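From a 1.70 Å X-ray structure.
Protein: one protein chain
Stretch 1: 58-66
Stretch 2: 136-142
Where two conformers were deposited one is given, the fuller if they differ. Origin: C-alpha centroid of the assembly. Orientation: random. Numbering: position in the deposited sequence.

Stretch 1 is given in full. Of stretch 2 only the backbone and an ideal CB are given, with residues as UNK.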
ATOM      1  N   HIS A  58      11.063 -11.639 -15.756  0.75 32.20           N
ATOM      2  CA  HIS A  58      11.021 -10.208 -16.036  0.75 33.39           C
ATOM      3  C   HIS A  58      11.318  -9.431 -14.742  0.75 33.06           C
ATOM      4  O   HIS A  58      11.153  -9.953 -13.641  0.75 32.53           O
ATOM      5  CB  HIS A  58       9.654  -9.822 -16.606  0.75 35.57           C
ATOM      6  CG  HIS A  58       9.331 -10.505 -17.902  0.75 37.32           C
ATOM      7  ND1 HIS A  58       8.098 -10.402 -18.513  0.75 39.23           N
ATOM      8  CD2 HIS A  58      10.076 -11.314 -18.693  0.75 38.13           C
ATOM      9  CE1 HIS A  58       8.098 -11.121 -19.622  0.75 39.37           C
ATOM     10  NE2 HIS A  58       9.285 -11.685 -19.754  0.75 38.69           N
ATOM     11  N   ASP A  59      11.764  -8.190 -14.885  1.00 32.75           N
ATOM     12  CA  ASP A  59      12.111  -7.348 -13.737  1.00 33.47           C
ATOM     13  C   ASP A  59      10.893  -6.926 -12.926  1.00 31.70           C
ATOM     14  O   ASP A  59       9.975  -6.295 -13.450  1.00 31.90           O
ATOM     15  CB  ASP A  59      12.853  -6.100 -14.209  1.00 35.78           C
ATOM     16  CG  ASP A  59      14.137  -6.430 -14.948  1.00 38.13           C
ATOM     17  OD1 ASP A  59      14.943  -7.224 -14.423  1.00 39.81           O
ATOM     18  OD2 ASP A  59      14.350  -5.888 -16.051  1.00 41.70           O
ATOM     19  N   GLU A  60      10.881  -7.288 -11.650  1.00 29.35           N
ATOM     20  CA  GLU A  60       9.778  -6.927 -10.767  1.00 28.86           C
ATOM     21  C   GLU A  60      10.099  -5.521 -10.261  1.00 26.14           C
ATOM     22  O   GLU A  60      11.182  -5.291  -9.740  1.00 24.15           O
ATOM     23  CB  GLU A  60       9.706  -7.891  -9.577  1.00 31.29           C
ATOM     24  CG  GLU A  60       9.299  -9.321  -9.917  1.00 34.38           C
ATOM     25  CD  GLU A  60       7.934  -9.387 -10.547  1.00 36.82           C
ATOM     26  OE1 GLU A  60       7.028  -8.692 -10.044  1.00 37.56           O
ATOM     27  OE2 GLU A  60       7.758 -10.133 -11.540  1.00 38.94           O
ATOM     28  N   ILE A  61       9.172  -4.585 -10.402  1.00 26.37           N
ATOM     29  CA  ILE A  61       9.471  -3.231  -9.945  1.00 24.03           C
ATOM     30  C   ILE A  61       9.816  -3.227  -8.451  1.00 23.53           C
ATOM     31  O   ILE A  61      10.696  -2.478  -8.026  1.00 22.01           O
ATOM     32  CB  ILE A  61       8.305  -2.250 -10.266  1.00 23.90           C
ATOM     33  CG1 ILE A  61       8.735  -0.816  -9.946  1.00 24.56           C
ATOM     34  CG2 ILE A  61       7.055  -2.632  -9.487  1.00 26.11           C
ATOM     35  CD1 ILE A  61       9.915  -0.344 -10.736  1.00 24.04           C
ATOM     36  N   ASN A  62       9.143  -4.065  -7.662  1.00 23.26           N
ATOM     37  CA  ASN A  62       9.430  -4.133  -6.231  1.00 24.51           C
ATOM     38  C   ASN A  62      10.915  -4.376  -5.984  1.00 24.04           C
ATOM     39  O   ASN A  62      11.532  -3.676  -5.192  1.00 24.55           O
ATOM     40  CB  ASN A  62       8.611  -5.242  -5.564  1.00 24.96           C
ATOM     41  CG  ASN A  62       9.148  -5.634  -4.192  1.00 31.74           C
ATOM     42  OD1 ASN A  62       9.853  -6.637  -4.058  1.00 32.75           O
ATOM     43  ND2 ASN A  62       8.820  -4.845  -3.173  1.00 29.68           N
ATOM     44  N   LEU A  63      11.491  -5.349  -6.678  1.00 24.08           N
ATOM     45  CA  LEU A  63      12.897  -5.672  -6.465  1.00 23.74           C
ATOM     46  C   LEU A  63      13.828  -4.572  -6.940  1.00 21.95           C
ATOM     47  O   LEU A  63      14.852  -4.313  -6.323  1.00 23.92           O
ATOM     48  CB  LEU A  63      13.236  -7.016  -7.126  1.00 26.45           C
ATOM     49  CG  LEU A  63      12.434  -8.177  -6.507  1.00 27.59           C
ATOM     50  CD1 LEU A  63      12.599  -9.432  -7.352  1.00 30.56           C
ATOM     51  CD2 LEU A  63      12.902  -8.430  -5.085  1.00 29.70           C
ATOM     52  N   SER A  64      13.474  -3.922  -8.042  0.50 22.03           N
ATOM     53  CA  SER A  64      14.296  -2.832  -8.563  0.50 20.49           C
ATOM     54  C   SER A  64      14.333  -1.674  -7.572  0.50 19.72           C
ATOM     55  O   SER A  64      15.386  -1.105  -7.299  0.50 19.39           O
ATOM     56  CB  SER A  64      13.732  -2.325  -9.888  0.50 21.41           C
ATOM     57  OG  SER A  64      14.510  -1.247 -10.383  0.50 23.63           O
ATOM     58  N   ILE A  65      13.171  -1.325  -7.033  1.00 19.21           N
ATOM     59  CA  ILE A  65      13.105  -0.219  -6.087  1.00 18.53           C
ATOM     60  C   ILE A  65      13.732  -0.562  -4.741  1.00 19.32           C
ATOM     61  O   ILE A  65      14.396   0.280  -4.161  1.00 18.37           O
ATOM     62  CB  ILE A  65      11.653   0.257  -5.919  1.00 18.02           C
ATOM     63  CG1 ILE A  65      11.188   0.859  -7.247  1.00 17.53           C
ATOM     64  CG2 ILE A  65      11.546   1.301  -4.809  1.00 17.82           C
ATOM     65  CD1 ILE A  65      12.095   1.984  -7.765  1.00 14.87           C
ATOM     66  N   ILE A  66      13.529  -1.793  -4.276  1.00 20.40           N
ATOM     67  CA  ILE A  66      14.093  -2.247  -3.006  1.00 20.43           C
ATOM     68  C   ILE A  66      15.609  -2.167  -3.121  1.00 20.57           C
ATOM     69  O   ILE A  66      16.283  -1.734  -2.185  1.00 20.46           O
ATOM     70  CB  ILE A  66      13.687  -3.724  -2.691  1.00 21.45           C
ATOM     71  CG1 ILE A  66      12.203  -3.795  -2.317  1.00 22.18           C
ATOM     72  CG2 ILE A  66      14.541  -4.286  -1.561  1.00 23.87           C
ATOM     73  CD1 ILE A  66      11.835  -2.958  -1.121  1.00 24.18           C
ATOM     74  N   UNK A 136      16.644   4.453 -16.248  1.00 25.57           N
ATOM     75  CA  UNK A 136      16.216   3.092 -16.565  1.00 25.33           C
ATOM     76  C   UNK A 136      15.087   2.679 -15.641  1.00 25.44           C
ATOM     77  O   UNK A 136      14.136   2.015 -16.061  1.00 26.26           O
ATOM     78  CB  UNK A 136      17.384   2.110 -16.453  1.00 25.33           C
ATOM     79  N   UNK A 137      15.188   3.076 -14.377  1.00 22.71           N
ATOM     80  CA  UNK A 137      14.152   2.739 -13.413  1.00 20.38           C
ATOM     81  C   UNK A 137      12.944   3.666 -13.560  1.00 19.26           C
ATOM     82  O   UNK A 137      11.821   3.224 -13.371  1.00 18.90           O
ATOM     83  CB  UNK A 137      14.708   2.814 -11.990  1.00 20.38           C
ATOM     84  N   UNK A 138      13.169   4.937 -13.895  1.00 16.41           N
ATOM     85  CA  UNK A 138      12.038   5.861 -14.090  1.00 18.09           C
ATOM     86  C   UNK A 138      11.107   5.298 -15.169  1.00 19.13           C
ATOM     87  O   UNK A 138       9.882   5.418 -15.076  1.00 19.89           O
ATOM     88  CB  UNK A 138      12.530   7.257 -14.479  1.00 18.09           C
ATOM     89  N   UNK A 139      11.703   4.666 -16.179  1.00 22.84           N
ATOM     90  CA  UNK A 139      10.940   4.103 -17.297  1.00 23.47           C
ATOM     91  C   UNK A 139      10.099   2.913 -16.866  1.00 23.85           C
ATOM     92  O   UNK A 139       9.131   2.558 -17.540  1.00 25.98           O
ATOM     93  CB  UNK A 139      11.884   3.684 -18.426  1.00 23.47           C
ATOM     94  N   UNK A 140      10.459   2.313 -15.730  1.00 23.57           N
ATOM     95  CA  UNK A 140       9.742   1.164 -15.178  1.00 22.77           C
ATOM     96  C   UNK A 140       8.666   1.554 -14.167  1.00 21.19           C
ATOM     97  O   UNK A 140       7.814   0.734 -13.814  1.00 20.99           O
ATOM     98  CB  UNK A 140      10.736   0.208 -14.516  1.00 22.77           C
ATOM     99  N   UNK A 141       8.703   2.797 -13.688  1.00 18.57           N
ATOM    100  CA  UNK A 141       7.722   3.263 -12.705  1.00 17.58           C
ATOM    101  C   UNK A 141       6.475   3.852 -13.338  1.00 16.38           C
ATOM    102  O   UNK A 141       6.553   4.560 -14.345  1.00 16.90           O
ATOM    103  CB  UNK A 141       8.361   4.307 -11.787  1.00 17.58           C
ATOM    104  N   UNK A 142       5.322   3.553 -12.753  1.00 17.11           N
ATOM    105  CA  UNK A 142       4.091   4.125 -13.233  1.00 17.88           C
ATOM    106  C   UNK A 142       4.133   5.604 -12.834  1.00 17.98           C
ATOM    107  O   UNK A 142       4.724   5.974 -11.800  1.00 16.47           O
ATOM    108  CB  UNK A 142       2.867   3.402 -12.667  1.00 17.88           C
TER

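Position 136 has helical backbone angles (-57/-39), and its ideal CB finds no atom of stretch 1 within 5.5 Å. Stretch 1 therefore sets no requirement, and most small or polar residues would serve. The deposited residue is Ser136, with chi1 p and no contact across.

Position 137 is more constrained. Its CA-to-CB bond points toward stretch 1, and the ideal CB lies 4.4 Å from Ser64 OG and 5.0 Å from Ile65 CD1. A methyl group and a hydroxyl thus border the site. A medium-sized aliphatic chain such as valine, isoleucine or leucine would suit the methyl; a small polar residue could answer the hydroxyl instead. The residue is Ile137 (chi1 m, chi2 t): Ile137 CG2 packs 3.6 Å from Ile65 CD1, and CG1 lies 3.5 Å from Ser64 OG, with CG2 also 4.0 Å from that hydroxyl, a contact without a hydrogen bond, since carbon offers the hydroxyl no polar partner.

At position 138 the backbone is still helical (-57/-36), but CA-to-CB points away and the ideal CB has no neighbour in stretch 1 within 5.5 Å. Many side chains fit; Gln138 is deposited, its NE2 hydrogen-bonded elsewhere in the structure.

Position 139 likewise has nothing within 5.5 Å of its ideal CB, so the choice is open. It is Gln139, whose side chain makes no contact with stretch 1.

Position 140 turns back toward stretch 1. Its N donates to the carbonyl O of Ile137 at 2.9 Å, and its ideal CB sits 3.9 Å from Ile61 CD1. The Asp59 carboxylate lies farther out on the same side, so a chain with an aliphatic stem and a polar or positively charged end is reasonable: glutamine, lysine or arginine. Gln140 (chi1 m, chi2 m) keeps its CB 3.9 Å from Ile61 CD1 and brings NE2 to 4.4 Å from Asp59 OD2, too far for a hydrogen bond.

At position 141 CA-to-CB runs sideways, and the ideal CB is 5.0 Å from Ile61 CD1. A short chain would leave that methyl at a distance, whereas leucine, methionine or isoleucine could reach it. In Leu141 (chi1 m, chi2 t) the end comes nearer than the CB direction suggests: CD2 lies 3.8 Å from Ile61 CD1 and 4.1 Å from Ile65 CD1, touching side chains one helical turn apart.

Position 142, with extended angles (-71/147), has an ideal CB clear of stretch 1, which leaves the choice free. Arg142 bonds elsewhere in the structure through NE and NH2.

Stretch 2 (136-142) SIQQQLR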
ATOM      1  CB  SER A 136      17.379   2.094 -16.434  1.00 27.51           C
ATOM      2  OG  SER A 136      17.874   2.018 -15.098  1.00 31.23           O
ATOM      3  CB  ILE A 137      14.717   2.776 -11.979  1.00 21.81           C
ATOM      4  CG1 ILE A 137      15.797   1.685 -11.873  1.00 22.12           C
ATOM      5  CG2 ILE A 137      13.588   2.570 -10.942  1.00 20.91           C
ATOM      6  CD1 ILE A 137      16.607   1.697 -10.583  1.00 23.00           C
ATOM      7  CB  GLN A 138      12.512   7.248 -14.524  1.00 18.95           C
ATOM      8  CG  GLN A 138      13.173   8.059 -13.406  1.00 19.89           C
ATOM      9  CD  GLN A 138      13.480   9.495 -13.797  1.00 23.35           C
ATOM     10  OE1 GLN A 138      12.670  10.165 -14.461  1.00 23.05           O
ATOM     11  NE2 GLN A 138      14.647   9.990 -13.366  1.00 24.50           N
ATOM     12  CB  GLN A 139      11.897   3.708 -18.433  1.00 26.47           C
ATOM     13  CG  GLN A 139      12.571   4.919 -19.105  1.00 30.42           C
ATOM     14  CD  GLN A 139      13.709   4.544 -20.055  1.00 34.36           C
ATOM     15  OE1 GLN A 139      14.087   5.334 -20.924  1.00 35.38           O
ATOM     16  NE2 GLN A 139      14.270   3.348 -19.880  1.00 34.90           N
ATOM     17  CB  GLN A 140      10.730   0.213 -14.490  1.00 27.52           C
ATOM     18  CG  GLN A 140      11.905  -0.180 -15.339  1.00 32.20           C
ATOM     19  CD  GLN A 140      11.508  -0.963 -16.571  1.00 37.21           C
ATOM     20  OE1 GLN A 140      10.746  -0.483 -17.422  1.00 39.52           O
ATOM     21  NE2 GLN A 140      12.032  -2.183 -16.683  1.00 39.27           N
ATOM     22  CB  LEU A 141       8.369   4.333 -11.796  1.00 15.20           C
ATOM     23  CG  LEU A 141       9.368   3.762 -10.792  1.00 15.69           C
ATOM     24  CD1 LEU A 141      10.254   4.892 -10.238  1.00 15.71           C
ATOM     25  CD2 LEU A 141       8.585   3.043  -9.685  1.00 16.46           C
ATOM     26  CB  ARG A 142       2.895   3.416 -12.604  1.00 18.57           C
ATOM     27  CG  ARG A 142       2.845   3.469 -11.104  1.00 20.66           C
ATOM     28  CD  ARG A 142       1.990   2.339 -10.593  1.00 23.32           C
ATOM     29  NE  ARG A 142       1.828   2.432  -9.147  1.00 23.44           N
ATOM     30  CZ  ARG A 142       0.865   3.125  -8.558  1.00 23.13           C
ATOM     31  NH1 ARG A 142      -0.023   3.782  -9.296  1.00 23.21           N
ATOM     32  NH2 ARG A 142       0.775   3.146  -7.235  1.00 22.93           N
TER
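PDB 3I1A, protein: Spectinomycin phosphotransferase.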